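Local structure of lipoate-protein ligase 1 (Plasmodium falciparum, 5T8U) at residues 106-111 and 167-172; 56-61 and 218-223; 120-125 and 225-230. The protein is a lipoate-protein ligase, built around a catalytic domain of the lipoyl protein ligase A/B family and modelled with lipoic acid. All blocks are in the same frame, centred on the assembly; numbering follows the deposited sequence.

Contact 1 (106-111 and 167-172). With LPA (lipoic acid), chain C.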
# COMPACT_ATOMS: atom_id res chain seq x y z
N VAL A 106 -4.79 13.16 -0.43
CA VAL A 106 -5.67 12.23 -1.12
C VAL A 106 -5.00 10.86 -1.15
O VAL A 106 -3.78 10.72 -1.03
CB VAL A 106 -5.98 12.72 -2.56
CG1 VAL A 106 -7.03 11.83 -3.22
CG2 VAL A 106 -6.45 14.17 -2.53
N CYS A 107 -5.82 9.82 -1.29
CA CYS A 107 -5.35 8.45 -1.41
C CYS A 107 -5.96 7.82 -2.65
O CYS A 107 -7.19 7.85 -2.83
CB CYS A 107 -5.71 7.61 -0.17
SG CYS A 107 -4.93 8.15 1.37
N PHE A 108 -5.11 7.26 -3.51
CA PHE A 108 -5.53 6.63 -4.75
C PHE A 108 -5.22 5.14 -4.69
O PHE A 108 -4.23 4.72 -4.08
CB PHE A 108 -4.84 7.26 -5.96
CG PHE A 108 -3.34 7.08 -5.97
CD1 PHE A 108 -2.78 5.97 -6.59
CD2 PHE A 108 -2.51 8.00 -5.38
CE1 PHE A 108 -1.40 5.80 -6.61
CE2 PHE A 108 -1.14 7.84 -5.39
CZ PHE A 108 -0.58 6.73 -6.01
N THR A 109 -6.07 4.35 -5.35
CA THR A 109 -5.90 2.90 -5.39
C THR A 109 -6.21 2.43 -6.81
O THR A 109 -7.36 2.46 -7.24
CB THR A 109 -6.82 2.20 -4.38
OG1 THR A 109 -6.53 2.68 -3.06
CG2 THR A 109 -6.63 0.69 -4.43
N PHE A 110 -5.17 2.00 -7.52
CA PHE A 110 -5.33 1.40 -8.84
C PHE A 110 -5.40 -0.11 -8.70
O PHE A 110 -4.54 -0.72 -8.06
CB PHE A 110 -4.17 1.78 -9.76
CG PHE A 110 -4.12 3.24 -10.11
CD1 PHE A 110 -4.88 3.74 -11.15
CD2 PHE A 110 -3.29 4.11 -9.41
CE1 PHE A 110 -4.83 5.08 -11.48
CE2 PHE A 110 -3.23 5.45 -9.74
CZ PHE A 110 -4.01 5.94 -10.78
N LEU A 111 -6.43 -0.71 -9.30
CA LEU A 111 -6.54 -2.17 -9.39
C LEU A 111 -6.51 -2.56 -10.86
O LEU A 111 -7.19 -1.94 -11.68
CB LEU A 111 -7.81 -2.68 -8.72
CG LEU A 111 -8.09 -2.20 -7.30
CD1 LEU A 111 -9.37 -2.83 -6.78
CD2 LEU A 111 -6.92 -2.53 -6.38
N GLY A 167 -1.44 4.47 -3.31
CA GLY A 167 -0.49 5.46 -2.84
C GLY A 167 -1.19 6.71 -2.37
O GLY A 167 -2.42 6.84 -2.46
N THR A 168 -0.39 7.65 -1.87
CA THR A 168 -0.88 8.90 -1.31
C THR A 168 -0.36 10.07 -2.14
O THR A 168 0.79 10.06 -2.59
CB THR A 168 -0.44 9.07 0.15
OG1 THR A 168 -0.95 10.30 0.67
CG2 THR A 168 1.08 9.07 0.26
N ILE A 169 -1.22 11.06 -2.33
CA ILE A 169 -0.88 12.33 -2.95
C ILE A 169 -1.03 13.42 -1.90
O ILE A 169 -1.99 13.40 -1.11
CB ILE A 169 -1.77 12.62 -4.18
CG1 ILE A 169 -1.57 11.55 -5.25
CG2 ILE A 169 -1.49 14.02 -4.74
CD1 ILE A 169 -2.55 11.64 -6.41
N LEU A 170 -0.10 14.37 -1.89
CA LEU A 170 -0.06 15.41 -0.87
C LEU A 170 -0.59 16.72 -1.44
O LEU A 170 0.00 17.28 -2.37
CB LEU A 170 1.36 15.58 -0.33
CG LEU A 170 1.67 14.76 0.92
CD1 LEU A 170 1.25 13.30 0.77
CD2 LEU A 170 3.15 14.86 1.22
N ILE A 171 -1.70 17.20 -0.89
CA ILE A 171 -2.32 18.45 -1.30
C ILE A 171 -2.02 19.51 -0.25
O ILE A 171 -1.23 20.44 -0.49
CB ILE A 171 -3.84 18.29 -1.49
CG1 ILE A 171 -4.17 17.13 -2.44
CG2 ILE A 171 -4.47 19.60 -1.97
CD1 ILE A 171 -3.73 17.35 -3.87
N ASN A 172 -2.64 19.38 0.92
CA ASN A 172 -2.52 20.36 2.00
C ASN A 172 -2.16 19.68 3.32
O ASN A 172 -2.54 20.16 4.39
CB ASN A 172 -3.82 21.16 2.15
CG ASN A 172 -3.67 22.35 3.08
OD1 ASN A 172 -2.60 22.94 3.18
ND2 ASN A 172 -4.75 22.70 3.77
C1 LPA C . 6.09 4.76 1.32
O1 LPA C . 6.48 5.96 1.24
C2 LPA C . 4.75 4.36 0.70
O2 LPA C . 6.80 3.90 1.90
C3 LPA C . 3.62 5.00 1.50
C4 LPA C . 2.29 4.35 1.14
C5 LPA C . 1.24 4.78 2.16
C6 LPA C . 0.02 4.11 1.95
S6 LPA C . -0.81 4.13 3.24
C7 LPA C . -1.05 5.04 0.57
C8 LPA C . -2.58 4.99 1.01
S8 LPA C . -2.64 4.17 2.65
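With chi1 at 64°, Phe-108 holds CG in the crowded position between its backbone N and carbonyl carbon, which lays the ring over the main chain of Gly-167. Gly-167 CA stands over the ring face, 3.8 Å from the centroid of Phe-108, in a CH-pi contact that needs the room left by the missing side chain. Ile-169 approaches the same ring obliquely, its CG1 3.7 Å from Phe-108 CD2. The N and O atoms of Val-106 and Ile-169, and of Phe-108 and Gly-167, pair between the antiparallel strands, while those of Cys-107 and Thr-168, the non-hydrogen-bonded pair between them, turn to the neighbouring strands. Ile-169 N reaches Val-106 O at 2.9 Å with an almost straight N-H (166°), though from above the carbonyl plane. Thr-168 OG1 adds a weak bond of 3.3 Å to Val-106 O, so two donors grip one oxygen. On the face that carries Cys-107 and Thr-168, opposite the Phe-108 ring, lies lipoic acid, its C7 3.4 Å from Gly-167 C and its C8 4.0 Å from Cys-107 SG. The flat Gly-167 to Thr-168 peptide and the Cys-107 sulfur thus meet its dithiolane end by van der Waals contact, with no hydrogen bond from these two strands.

Contact 2 (56-61 and 218-223)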
# COMPACT_ATOMS: atom_id res chain seq x y z
N LEU A 56 -9.97 2.71 -10.57
CA LEU A 56 -9.39 3.79 -9.78
C LEU A 56 -10.32 4.09 -8.62
O LEU A 56 -11.50 4.36 -8.83
CB LEU A 56 -9.17 5.05 -10.63
CG LEU A 56 -8.85 6.33 -9.84
CD1 LEU A 56 -7.61 6.14 -8.97
CD2 LEU A 56 -8.66 7.50 -10.79
N PHE A 57 -9.79 4.05 -7.40
CA PHE A 57 -10.58 4.28 -6.20
C PHE A 57 -9.94 5.40 -5.39
O PHE A 57 -8.77 5.32 -5.02
CB PHE A 57 -10.67 3.00 -5.36
CG PHE A 57 -11.22 3.21 -3.98
CD1 PHE A 57 -12.39 3.93 -3.79
CD2 PHE A 57 -10.58 2.68 -2.87
CE1 PHE A 57 -12.91 4.12 -2.53
CE2 PHE A 57 -11.09 2.88 -1.60
CZ PHE A 57 -12.26 3.60 -1.43
N LEU A 58 -10.72 6.45 -5.13
CA LEU A 58 -10.23 7.64 -4.45
C LEU A 58 -10.84 7.74 -3.06
O LEU A 58 -12.03 7.45 -2.87
CB LEU A 58 -10.55 8.90 -5.26
CG LEU A 58 -9.76 9.01 -6.56
CD1 LEU A 58 -10.53 9.79 -7.61
CD2 LEU A 58 -8.41 9.66 -6.28
N TRP A 59 -10.03 8.14 -2.08
CA TRP A 59 -10.50 8.16 -0.70
C TRP A 59 -9.57 9.05 0.13
O TRP A 59 -8.41 9.26 -0.22
CB TRP A 59 -10.57 6.75 -0.11
CG TRP A 59 -9.38 5.87 -0.42
CD1 TRP A 59 -9.00 5.41 -1.65
CD2 TRP A 59 -8.44 5.34 0.52
NE1 TRP A 59 -7.87 4.63 -1.53
CE2 TRP A 59 -7.51 4.57 -0.21
CE3 TRP A 59 -8.28 5.43 1.91
CZ2 TRP A 59 -6.45 3.90 0.39
CZ3 TRP A 59 -7.23 4.76 2.51
CH2 TRP A 59 -6.32 4.01 1.75
N ARG A 60 -10.11 9.57 1.22
CA ARG A 60 -9.36 10.41 2.14
C ARG A 60 -9.60 9.93 3.57
O ARG A 60 -10.62 9.32 3.87
CB ARG A 60 -9.77 11.89 2.01
CG ARG A 60 -9.47 12.50 0.65
CD ARG A 60 -10.36 13.70 0.38
NE ARG A 60 -10.14 14.79 1.34
CZ ARG A 60 -10.89 15.88 1.42
NH1 ARG A 60 -11.93 16.04 0.60
NH2 ARG A 60 -10.62 16.81 2.32
N ASN A 61 -8.63 10.21 4.44
CA ASN A 61 -8.68 9.77 5.82
C ASN A 61 -8.31 10.92 6.74
O ASN A 61 -7.50 11.79 6.39
CB ASN A 61 -7.74 8.59 6.08
CG ASN A 61 -7.79 7.55 4.98
OD1 ASN A 61 -8.68 6.70 4.96
ND2 ASN A 61 -6.84 7.63 4.06
N ILE A 218 -10.75 15.33 -9.74
CA ILE A 218 -11.45 15.42 -11.03
C ILE A 218 -10.45 15.29 -12.17
O ILE A 218 -10.64 14.49 -13.09
CB ILE A 218 -12.25 16.73 -11.11
CG1 ILE A 218 -13.42 16.70 -10.12
CG2 ILE A 218 -12.78 16.97 -12.53
CD1 ILE A 218 -14.14 18.02 -9.95
N ALA A 219 -9.36 16.08 -12.12
CA ALA A 219 -8.35 15.97 -13.17
C ALA A 219 -7.83 14.55 -13.29
O ALA A 219 -7.63 14.04 -14.40
CB ALA A 219 -7.20 16.94 -12.88
N LEU A 220 -7.62 13.88 -12.16
CA LEU A 220 -7.07 12.53 -12.17
C LEU A 220 -8.04 11.54 -12.82
O LEU A 220 -7.62 10.67 -13.59
CB LEU A 220 -6.74 12.10 -10.74
CG LEU A 220 -5.95 10.81 -10.55
CD1 LEU A 220 -4.64 10.85 -11.31
CD2 LEU A 220 -5.69 10.60 -9.07
N ILE A 221 -9.33 11.66 -12.51
CA ILE A 221 -10.33 10.81 -13.17
C ILE A 221 -10.33 11.08 -14.67
O ILE A 221 -10.41 10.15 -15.49
CB ILE A 221 -11.72 11.04 -12.55
CG1 ILE A 221 -11.69 10.71 -11.05
CG2 ILE A 221 -12.77 10.19 -13.26
CD1 ILE A 221 -12.96 11.09 -10.31
N LYS A 222 -10.24 12.36 -15.06
CA LYS A 222 -10.18 12.71 -16.47
C LYS A 222 -9.04 11.98 -17.17
O LYS A 222 -9.24 11.26 -18.15
CB LYS A 222 -10.04 14.23 -16.63
CG LYS A 222 -11.35 14.99 -16.53
CD LYS A 222 -11.13 16.49 -16.56
CE LYS A 222 -12.43 17.26 -16.74
NZ LYS A 222 -12.22 18.73 -16.86
N GLU A 223 -7.81 12.16 -16.67
CA GLU A 223 -6.66 11.53 -17.30
C GLU A 223 -6.70 10.01 -17.19
O GLU A 223 -6.05 9.32 -17.99
CB GLU A 223 -5.36 12.06 -16.70
CG GLU A 223 -5.00 13.46 -17.17
CD GLU A 223 -4.70 13.52 -18.66
OE1 GLU A 223 -4.60 14.64 -19.20
OE2 GLU A 223 -4.58 12.45 -19.28
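Nonpolar contact between branched side chains is all that joins strand 56-59 to helix 218-223, which run almost exactly antiparallel (176°) with their axes 10.4 Å apart. Leu-58 makes the closest approaches and divides its two methyls between two helix residues. Its CG lies anti to the carbonyl carbon, and from there CD1 comes within 3.7 Å of Ile-221 CG1, while CD2 meets Leu-220 CD2 tip to tip at 4.0 Å. In both pairs the side chains cross obliquely. Leu-220 reaches the strand because its CG is anti to its backbone N (chi1 -170°). Leu-56, two residues earlier and on the same face, makes a looser contact, its CD2 4.3 Å from Leu-220 CG and also near Ile-221.

No hydrogen bond crosses. The helix bonds internally, as in the 2.9 Å bond from Lys-222 N to Ile-218 O, and the strand bonds to its neighbours in the sheet, strands 13-17 and 105-112.

Aromatic contact belongs to the other face of the strand, where Trp-59 CD1 stands 3.2 Å above the plane of the Phe-57 ring, toward its rim. There Trp-59 NE1 is hydrogen-bonded to Thr-109 OG1 and the indole touches lipoic acid, whereas Phe-57 packs on Leu-32 of helix 22-34.

The strand therefore turns an aliphatic face to helix 213-227 and an aromatic face to helix 22-34 and, through Trp-59, to the lipoic acid pocket. With no polar pair across it, the buried aliphatic interface between strand and helix rests on shape and the exclusion of water.

Contact 3 (120-125 and 225-230)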
# COMPACT_ATOMS: atom_id res chain seq x y z
N ASN A 120 0.09 3.63 -14.23
CA ASN A 120 -0.59 4.42 -13.22
C ASN A 120 0.17 5.72 -12.95
O ASN A 120 -0.41 6.82 -12.97
CB ASN A 120 -0.73 3.61 -11.93
CG ASN A 120 -1.49 2.31 -12.14
OD1 ASN A 120 -2.14 2.12 -13.17
ND2 ASN A 120 -1.40 1.41 -11.17
N PHE A 121 1.48 5.61 -12.70
CA PHE A 121 2.29 6.81 -12.49
C PHE A 121 2.23 7.74 -13.69
O PHE A 121 2.34 8.96 -13.53
CB PHE A 121 3.74 6.43 -12.19
CG PHE A 121 3.98 6.01 -10.77
CD1 PHE A 121 3.76 6.90 -9.73
CD2 PHE A 121 4.45 4.74 -10.47
CE1 PHE A 121 3.98 6.52 -8.41
CE2 PHE A 121 4.69 4.36 -9.15
CZ PHE A 121 4.45 5.26 -8.13
N LEU A 122 2.04 7.20 -14.89
CA LEU A 122 1.92 8.06 -16.07
C LEU A 122 0.58 8.79 -16.07
O LEU A 122 0.51 9.95 -16.50
CB LEU A 122 2.09 7.24 -17.35
CG LEU A 122 1.95 8.03 -18.65
CD1 LEU A 122 2.97 9.16 -18.72
CD2 LEU A 122 2.10 7.11 -19.86
N ILE A 123 -0.48 8.13 -15.62
CA ILE A 123 -1.77 8.81 -15.48
C ILE A 123 -1.64 9.97 -14.50
O ILE A 123 -2.11 11.08 -14.76
CB ILE A 123 -2.86 7.81 -15.05
CG1 ILE A 123 -3.09 6.77 -16.15
CG2 ILE A 123 -4.17 8.55 -14.73
CD1 ILE A 123 -4.00 5.63 -15.73
N ILE A 124 -0.98 9.73 -13.37
CA ILE A 124 -0.83 10.78 -12.37
C ILE A 124 0.01 11.93 -12.92
O ILE A 124 -0.38 13.11 -12.85
CB ILE A 124 -0.24 10.21 -11.07
CG1 ILE A 124 -1.14 9.09 -10.53
CG2 ILE A 124 -0.08 11.31 -10.02
CD1 ILE A 124 -0.59 8.37 -9.32
N LEU A 125 1.17 11.61 -13.50
CA LEU A 125 2.03 12.66 -14.05
C LEU A 125 1.30 13.46 -15.13
O LEU A 125 1.41 14.69 -15.16
CB LEU A 125 3.31 12.03 -14.62
CG LEU A 125 4.23 11.36 -13.60
CD1 LEU A 125 5.31 10.55 -14.30
CD2 LEU A 125 4.85 12.38 -12.67
N THR A 225 -9.72 7.94 -17.31
CA THR A 225 -10.61 7.55 -18.39
C THR A 225 -9.97 7.80 -19.75
O THR A 225 -9.99 6.93 -20.64
CB THR A 225 -11.93 8.31 -18.28
OG1 THR A 225 -12.45 8.18 -16.95
CG2 THR A 225 -12.96 7.78 -19.27
N LYS A 226 -9.38 8.98 -19.93
CA LYS A 226 -8.72 9.30 -21.19
C LYS A 226 -7.57 8.35 -21.48
O LYS A 226 -7.38 7.92 -22.62
CB LYS A 226 -8.23 10.75 -21.17
CG LYS A 226 -7.32 11.12 -22.32
CD LYS A 226 -7.13 12.63 -22.40
CE LYS A 226 -5.70 13.00 -22.76
NZ LYS A 226 -5.48 14.47 -22.69
N PHE A 227 -6.79 8.01 -20.45
CA PHE A 227 -5.69 7.07 -20.65
C PHE A 227 -6.21 5.74 -21.17
O PHE A 227 -5.61 5.14 -22.06
CB PHE A 227 -4.92 6.87 -19.35
CG PHE A 227 -3.81 5.84 -19.46
CD1 PHE A 227 -4.06 4.50 -19.20
CD2 PHE A 227 -2.53 6.22 -19.84
CE1 PHE A 227 -3.05 3.56 -19.31
CE2 PHE A 227 -1.52 5.29 -19.95
CZ PHE A 227 -1.78 3.96 -19.68
N TYR A 228 -7.33 5.26 -20.62
CA TYR A 228 -7.88 3.98 -21.07
C TYR A 228 -8.89 4.13 -22.20
O TYR A 228 -9.60 3.17 -22.51
CB TYR A 228 -8.51 3.24 -19.89
CG TYR A 228 -7.49 2.75 -18.88
CD1 TYR A 228 -6.52 1.82 -19.25
CD2 TYR A 228 -7.49 3.22 -17.58
CE1 TYR A 228 -5.58 1.38 -18.34
CE2 TYR A 228 -6.56 2.78 -16.66
CZ TYR A 228 -5.61 1.86 -17.05
OH TYR A 228 -4.68 1.42 -16.13
N GLU A 229 -8.96 5.30 -22.83
CA GLU A 229 -9.80 5.52 -24.01
C GLU A 229 -8.97 5.76 -25.27
O GLU A 229 -9.50 6.29 -26.26
CB GLU A 229 -10.75 6.68 -23.76
CG GLU A 229 -12.12 6.26 -23.24
CD GLU A 229 -13.01 7.45 -22.95
OE1 GLU A 229 -12.52 8.60 -23.01
OE2 GLU A 229 -14.21 7.24 -22.67
N GLN A 230 -7.70 5.37 -25.27
CA GLN A 230 -6.84 5.61 -26.43
C GLN A 230 -7.33 4.82 -27.64
O GLN A 230 -7.57 5.38 -28.72
CB GLN A 230 -5.40 5.24 -26.11
CG GLN A 230 -4.62 6.30 -25.36
CD GLN A 230 -3.13 6.02 -25.33
OE1 GLN A 230 -2.47 6.01 -26.36
NE2 GLN A 230 -2.60 5.76 -24.13
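Two helices meet here near the C-terminal end of one of them. Residues 120-125 lie inside helix 117-132, whereas the helix of 225-227 is finishing: Tyr-228 is the first residue to leave helical backbone angles, and Glu-229 N bonds back three residues to Lys-226 O (3.1 Å), a tighter turn than the four-residue spacing of the alpha-helix. The backbones come nearest at Ile-123 and Phe-227, whose CA atoms are 6.7 Å apart.

Phe-227 carries the contact. Its CG is anti to the backbone N (chi1 177°), which sends the ring across to the other helix. Ile-123, its CG1 anti to the carbonyl carbon, lies over one face of that ring in a CH-pi contact, CG1 being 3.9 Å from the Phe-227 centroid but closer, at 3.5 Å, to Phe-227 CG. The two side chains cross at about a right angle. Leu-122 touches the same ring at its edge, where its CD2 is 4.1 Å from Phe-227 CE2.

The tip of Ile-123 continues to the next aromatic, with CD1 3.9 Å from Tyr-228 CE2. The two aromatics also touch each other: Phe-227 CD1 stands 3.5 Å above the centre of the Tyr-228 ring.

The polar ends nearby have other partners. Asn-120 OD1 and Tyr-228 OH are 4.0 Å apart and not bonded; the amide pairs with Asn-116 and His-165, and the hydroxyl with Asn-112.

The contact belongs to the helix-on-sheet layer of the alpha/beta catalytic domain, in which helices 117-132 and 213-227 pack together on the face of the large mixed sheet that bears Phe-108 and Phe-110.

The contacts sample one alpha/beta layer from its centre outward. Contact 1 is buried and joins neighbouring strands, so main-chain hydrogen bonds dominate; contact 2, also buried, sets strand against helix with aliphatic groups alone; contact 3, helix against helix and partly exposed, sets aliphatic side chains of one against aromatic rings of the other. Strands 105-112 and 55-59 are adjacent in the sheet, tying contact 1 to contact 2 through Cys-107 N and Trp-59 O. Helix 213-227 serves contacts 2 and 3, and Leu-220 packs on Ile-123 and Ile-124. Phe-108 and Phe-110 touch Ile-124. Lipoic acid lies at the strand-built, most central end, touched by Cys-107, Gly-167 and Thr-168 of contact 1 and Trp-59 of contact 2.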